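PDB 6LKI: sensor protein kinase HptS from Staphylococcus aureus, which probably autophosphorylates on a histidine as the membrane sensor kinase of a two-component system, with an extracellular domain that probably takes part in signal perception. Local coordinates for residues S30-N38 with L91-M99. Numbering follows the deposited sequence.
Sequences SFQELDLTN and LKFKNSTYM
F93 is wedged between F31 and L36 where the loop joining helix 2-31 to helix 39-55 packs on the β-hairpin of strands 84-92 and 97-106, at one end of a four-stranded antiparallel sheet. Followed outward, F93 CB lies 3.5 Å from L34 O, CG faces F31 O, and L34 O meets the ring edge in its plane beside CD2. CE2 and CZ pass over F31, CZ reaching F31 CG at 3.7 Å; the two rings form an offset stack with planes 22° apart, and F31 CB stands over the centre of the F93 face. L36 CD1 sits over the centre of the opposite face, 3.8 Å from the F93 centroid. The same methyl lies 3.5 Å from the Y98 centroid, so one methyl touches the faces of both rings. T45 of helix 39-55 touches F93 and L36 too. K94 N donates to L34 O (2.9 Å), a backbone bond, and the side-chain N95 OD1 accepts from L36 N, which lies above the amide plane. A chi1 of 59° sets N95 CG between its backbone N and carbonyl carbon, turning OD1 to L36 N and ND2 to Y98 OH, which is also hydrogen-bonded to Q69 OE1. D35 closes an Asx turn: its OD1, packed against N95 CB, takes T37 N and, at 2.6 Å, T37 OG1, both from the same face of the carboxylate.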
ATOM      1  N   SER B  30     -13.202 -10.510 -21.804  1.00 41.13           N
ATOM      2  CA  SER B  30     -11.979 -10.263 -22.560  1.00 43.77           C
ATOM      3  C   SER B  30     -10.774 -10.141 -21.636  1.00 41.28           C
ATOM      4  O   SER B  30      -9.680 -10.614 -21.968  1.00 38.18           O
ATOM      5  CB  SER B  30     -12.135  -9.004 -23.413  1.00 43.93           C
ATOM      6  OG  SER B  30     -12.296  -7.853 -22.602  1.00 49.58           O
ATOM      7  N   PHE B  31     -10.955  -9.515 -20.471  1.00 41.12           N
ATOM      8  CA  PHE B  31      -9.844  -9.352 -19.538  1.00 40.08           C
ATOM      9  C   PHE B  31      -9.365 -10.696 -19.004  1.00 40.94           C
ATOM     10  O   PHE B  31      -8.161 -10.897 -18.805  1.00 37.29           O
ATOM     11  CB  PHE B  31     -10.253  -8.432 -18.389  1.00 40.10           C
ATOM     12  CG  PHE B  31     -10.325  -6.981 -18.770  1.00 39.98           C
ATOM     13  CD1 PHE B  31      -9.694  -6.519 -19.914  1.00 40.21           C
ATOM     14  CD2 PHE B  31     -11.020  -6.078 -17.983  1.00 43.65           C
ATOM     15  CE1 PHE B  31      -9.757  -5.183 -20.266  1.00 44.75           C
ATOM     16  CE2 PHE B  31     -11.087  -4.741 -18.330  1.00 39.84           C
ATOM     17  CZ  PHE B  31     -10.454  -4.294 -19.473  1.00 43.99           C
ATOM     18  N   GLN B  32     -10.289 -11.633 -18.773  1.00 39.27           N
ATOM     19  CA  GLN B  32      -9.909 -12.959 -18.300  1.00 41.41           C
ATOM     20  C   GLN B  32      -9.073 -13.727 -19.315  1.00 43.25           C
ATOM     21  O   GLN B  32      -8.462 -14.738 -18.951  1.00 44.40           O
ATOM     22  CB  GLN B  32     -11.160 -13.762 -17.937  1.00 45.43           C
ATOM     23  CG  GLN B  32     -11.997 -13.130 -16.837  1.00 46.70           C
ATOM     24  CD  GLN B  32     -13.199 -13.971 -16.459  1.00 55.19           C
ATOM     25  OE1 GLN B  32     -13.065 -15.137 -16.089  1.00 58.31           O
ATOM     26  NE2 GLN B  32     -14.385 -13.381 -16.551  1.00 52.58           N
ATOM     27  N   GLU B  33      -9.031 -13.276 -20.567  1.00 39.60           N
ATOM     28  CA  GLU B  33      -8.208 -13.884 -21.602  1.00 45.13           C
ATOM     29  C   GLU B  33      -6.861 -13.194 -21.773  1.00 45.41           C
ATOM     30  O   GLU B  33      -6.033 -13.669 -22.556  1.00 47.45           O
ATOM     31  CB  GLU B  33      -8.956 -13.876 -22.941  1.00 47.74           C
ATOM     32  CG  GLU B  33     -10.166 -14.792 -22.990  1.00 52.61           C
ATOM     33  CD  GLU B  33      -9.790 -16.256 -22.880  1.00 61.74           C
ATOM     34  OE1 GLU B  33     -10.390 -16.967 -22.046  1.00 64.91           O
ATOM     35  OE2 GLU B  33      -8.891 -16.695 -23.628  1.00 68.38           O
ATOM     36  N   LEU B  34      -6.622 -12.094 -21.065  1.00 40.95           N
ATOM     37  CA  LEU B  34      -5.433 -11.275 -21.266  1.00 39.62           C
ATOM     38  C   LEU B  34      -4.432 -11.533 -20.147  1.00 41.51           C
ATOM     39  O   LEU B  34      -4.744 -11.333 -18.968  1.00 40.38           O
ATOM     40  CB  LEU B  34      -5.803  -9.794 -21.331  1.00 39.82           C
ATOM     41  CG  LEU B  34      -6.646  -9.389 -22.544  1.00 40.01           C
ATOM     42  CD1 LEU B  34      -7.081  -7.935 -22.449  1.00 39.52           C
ATOM     43  CD2 LEU B  34      -5.880  -9.641 -23.833  1.00 39.17           C
ATOM     44  N   ASP B  35      -3.232 -11.974 -20.524  1.00 39.67           N
ATOM     45  CA  ASP B  35      -2.137 -12.221 -19.592  1.00 39.68           C
ATOM     46  C   ASP B  35      -1.245 -10.984 -19.579  1.00 38.32           C
ATOM     47  O   ASP B  35      -0.516 -10.726 -20.541  1.00 38.95           O
ATOM     48  CB  ASP B  35      -1.360 -13.472 -20.007  1.00 42.34           C
ATOM     49  CG  ASP B  35      -0.228 -13.819 -19.049  1.00 44.29           C
ATOM     50  OD1 ASP B  35       0.075 -13.026 -18.132  1.00 43.18           O
ATOM     51  OD2 ASP B  35       0.369 -14.903 -19.219  1.00 50.51           O
ATOM     52  N   LEU B  36      -1.291 -10.229 -18.481  1.00 37.79           N
ATOM     53  CA  LEU B  36      -0.564  -8.968 -18.399  1.00 36.22           C
ATOM     54  C   LEU B  36       0.929  -9.146 -18.151  1.00 37.75           C
ATOM     55  O   LEU B  36       1.635  -8.145 -17.986  1.00 36.81           O
ATOM     56  CB  LEU B  36      -1.179  -8.078 -17.314  1.00 33.02           C
ATOM     57  CG  LEU B  36      -2.621  -7.644 -17.594  1.00 33.59           C
ATOM     58  CD1 LEU B  36      -3.038  -6.495 -16.688  1.00 31.59           C
ATOM     59  CD2 LEU B  36      -2.802  -7.267 -19.061  1.00 38.00           C
ATOM     60  N   THR B  37       1.429 -10.380 -18.113  1.00 38.15           N
ATOM     61  CA  THR B  37       2.860 -10.620 -18.230  1.00 40.21           C
ATOM     62  C   THR B  37       3.292 -10.795 -19.679  1.00 40.94           C
ATOM     63  O   THR B  37       4.495 -10.882 -19.950  1.00 41.59           O
ATOM     64  CB  THR B  37       3.272 -11.855 -17.421  1.00 43.95           C
ATOM     65  OG1 THR B  37       2.635 -13.019 -17.961  1.00 45.43           O
ATOM     66  CG2 THR B  37       2.877 -11.692 -15.959  1.00 42.25           C
ATOM     67  N   ASN B  38       2.337 -10.849 -20.603  1.00 40.63           N
ATOM     68  CA  ASN B  38       2.599 -10.927 -22.032  1.00 41.82           C
ATOM     69  C   ASN B  38       2.452  -9.533 -22.630  1.00 41.93           C
ATOM     70  O   ASN B  38       1.422  -8.877 -22.439  1.00 41.19           O
ATOM     71  CB  ASN B  38       1.632 -11.910 -22.697  1.00 42.42           C
ATOM     72  CG  ASN B  38       1.869 -12.052 -24.185  1.00 48.28           C
ATOM     73  OD1 ASN B  38       1.555 -11.153 -24.961  1.00 46.49           O
ATOM     74  ND2 ASN B  38       2.417 -13.191 -24.592  1.00 51.79           N
ATOM     75  N   LEU B  91     -10.458  -6.465 -10.932  1.00 29.23           N
ATOM     76  CA  LEU B  91     -10.594  -7.140 -12.216  1.00 32.27           C
ATOM     77  C   LEU B  91      -9.758  -8.410 -12.243  1.00 32.71           C
ATOM     78  O   LEU B  91      -8.600  -8.414 -11.814  1.00 32.32           O
ATOM     79  CB  LEU B  91     -10.169  -6.219 -13.365  1.00 30.08           C
ATOM     80  CG  LEU B  91     -10.860  -4.856 -13.433  1.00 32.95           C
ATOM     81  CD1 LEU B  91     -10.239  -4.001 -14.528  1.00 31.19           C
ATOM     82  CD2 LEU B  91     -12.354  -5.024 -13.660  1.00 32.92           C
ATOM     83  N   LYS B  92     -10.348  -9.484 -12.761  1.00 36.65           N
ATOM     84  CA  LYS B  92      -9.648 -10.755 -12.916  1.00 36.81           C
ATOM     85  C   LYS B  92      -9.095 -10.839 -14.333  1.00 39.12           C
ATOM     86  O   LYS B  92      -9.858 -10.902 -15.304  1.00 38.63           O
ATOM     87  CB  LYS B  92     -10.578 -11.931 -12.625  1.00 41.49           C
ATOM     88  CG  LYS B  92      -9.948 -13.287 -12.921  1.00 47.30           C
ATOM     89  CD  LYS B  92     -10.955 -14.420 -12.808  1.00 53.89           C
ATOM     90  CE  LYS B  92     -10.304 -15.764 -13.103  1.00 53.62           C
ATOM     91  NZ  LYS B  92      -9.676 -15.796 -14.455  1.00 58.01           N
ATOM     92  N   PHE B  93      -7.772 -10.830 -14.453  1.00 38.21           N
ATOM     93  CA  PHE B  93      -7.106 -11.085 -15.717  1.00 35.46           C
ATOM     94  C   PHE B  93      -6.679 -12.550 -15.773  1.00 42.18           C
ATOM     95  O   PHE B  93      -6.915 -13.329 -14.846  1.00 40.02           O
ATOM     96  CB  PHE B  93      -5.918 -10.138 -15.902  1.00 36.76           C
ATOM     97  CG  PHE B  93      -6.305  -8.773 -16.397  1.00 37.17           C
ATOM     98  CD1 PHE B  93      -6.836  -7.830 -15.531  1.00 35.63           C
ATOM     99  CD2 PHE B  93      -6.142  -8.434 -17.731  1.00 33.30           C
ATOM    100  CE1 PHE B  93      -7.194  -6.573 -15.985  1.00 35.34           C
ATOM    101  CE2 PHE B  93      -6.500  -7.179 -18.192  1.00 34.25           C
ATOM    102  CZ  PHE B  93      -7.026  -6.247 -17.319  1.00 34.14           C
ATOM    103  N   LYS B  94      -6.041 -12.929 -16.882  1.00 40.66           N
ATOM    104  CA  LYS B  94      -5.672 -14.327 -17.080  1.00 42.14           C
ATOM    105  C   LYS B  94      -4.623 -14.788 -16.075  1.00 45.32           C
ATOM    106  O   LYS B  94      -4.632 -15.955 -15.666  1.00 46.12           O
ATOM    107  CB  LYS B  94      -5.165 -14.531 -18.507  1.00 44.25           C
ATOM    108  CG  LYS B  94      -4.962 -15.981 -18.909  1.00 46.05           C
ATOM    109  CD  LYS B  94      -4.403 -16.067 -20.320  1.00 56.86           C
ATOM    110  CE  LYS B  94      -4.224 -17.508 -20.762  1.00 64.73           C
ATOM    111  NZ  LYS B  94      -5.520 -18.232 -20.845  1.00 67.53           N
ATOM    112  N   ASN B  95      -3.726 -13.896 -15.660  1.00 41.89           N
ATOM    113  CA  ASN B  95      -2.599 -14.270 -14.814  1.00 41.73           C
ATOM    114  C   ASN B  95      -2.792 -13.926 -13.345  1.00 42.83           C
ATOM    115  O   ASN B  95      -2.260 -14.634 -12.484  1.00 46.20           O
ATOM    116  CB  ASN B  95      -1.320 -13.592 -15.313  1.00 40.93           C
ATOM    117  CG  ASN B  95      -1.432 -12.082 -15.323  1.00 40.53           C
ATOM    118  OD1 ASN B  95      -2.409 -11.524 -15.823  1.00 39.08           O
ATOM    119  ND2 ASN B  95      -0.433 -11.409 -14.759  1.00 37.59           N
ATOM    120  N   SER B  96      -3.523 -12.862 -13.034  1.00 38.58           N
ATOM    121  CA  SER B  96      -3.659 -12.397 -11.658  1.00 38.49           C
ATOM    122  C   SER B  96      -4.814 -11.404 -11.598  1.00 36.06           C
ATOM    123  O   SER B  96      -5.440 -11.082 -12.612  1.00 34.79           O
ATOM    124  CB  SER B  96      -2.357 -11.766 -11.155  1.00 39.28           C
ATOM    125  OG  SER B  96      -2.476 -11.345  -9.808  1.00 41.80           O
ATOM    126  N   THR B  97      -5.088 -10.922 -10.388  1.00 35.76           N
ATOM    127  CA  THR B  97      -6.102  -9.901 -10.161  1.00 32.55           C
ATOM    128  C   THR B  97      -5.444  -8.527 -10.150  1.00 33.18           C
ATOM    129  O   THR B  97      -4.394  -8.341  -9.526  1.00 33.88           O
ATOM    130  CB  THR B  97      -6.833 -10.155  -8.840  1.00 37.51           C
ATOM    131  OG1 THR B  97      -7.806 -11.191  -9.022  1.00 37.99           O
ATOM    132  CG2 THR B  97      -7.533  -8.893  -8.352  1.00 34.19           C
ATOM    133  N   TYR B  98      -6.056  -7.575 -10.846  1.00 34.80           N
ATOM    134  CA  TYR B  98      -5.556  -6.213 -10.925  1.00 31.52           C
ATOM    135  C   TYR B  98      -6.626  -5.243 -10.445  1.00 34.56           C
ATOM    136  O   TYR B  98      -7.823  -5.463 -10.651  1.00 33.68           O
ATOM    137  CB  TYR B  98      -5.133  -5.856 -12.358  1.00 30.85           C
ATOM    138  CG  TYR B  98      -3.902  -6.595 -12.837  1.00 32.99           C
ATOM    139  CD1 TYR B  98      -3.961  -7.942 -13.175  1.00 31.13           C
ATOM    140  CD2 TYR B  98      -2.682  -5.942 -12.957  1.00 32.95           C
ATOM    141  CE1 TYR B  98      -2.838  -8.618 -13.612  1.00 34.20           C
ATOM    142  CE2 TYR B  98      -1.553  -6.610 -13.392  1.00 33.62           C
ATOM    143  CZ  TYR B  98      -1.637  -7.948 -13.718  1.00 35.23           C
ATOM    144  OH  TYR B  98      -0.515  -8.613 -14.155  1.00 36.71           O
ATOM    145  N   MET B  99      -6.185  -4.172  -9.794  1.00 31.09           N
ATOM    146  CA  MET B  99      -7.072  -3.107  -9.347  1.00 27.60           C
ATOM    147  C   MET B  99      -7.010  -1.959 -10.346  1.00 31.25           C
ATOM    148  O   MET B  99      -5.921  -1.493 -10.694  1.00 31.87           O
ATOM    149  CB  MET B  99      -6.684  -2.613  -7.951  1.00 30.00           C
ATOM    150  CG  MET B  99      -6.820  -3.656  -6.848  1.00 29.57           C
ATOM    151  SD  MET B  99      -8.497  -4.305  -6.684  1.00 30.48           S
ATOM    152  CE  MET B  99      -9.416  -2.802  -6.366  1.00 28.37           C
TER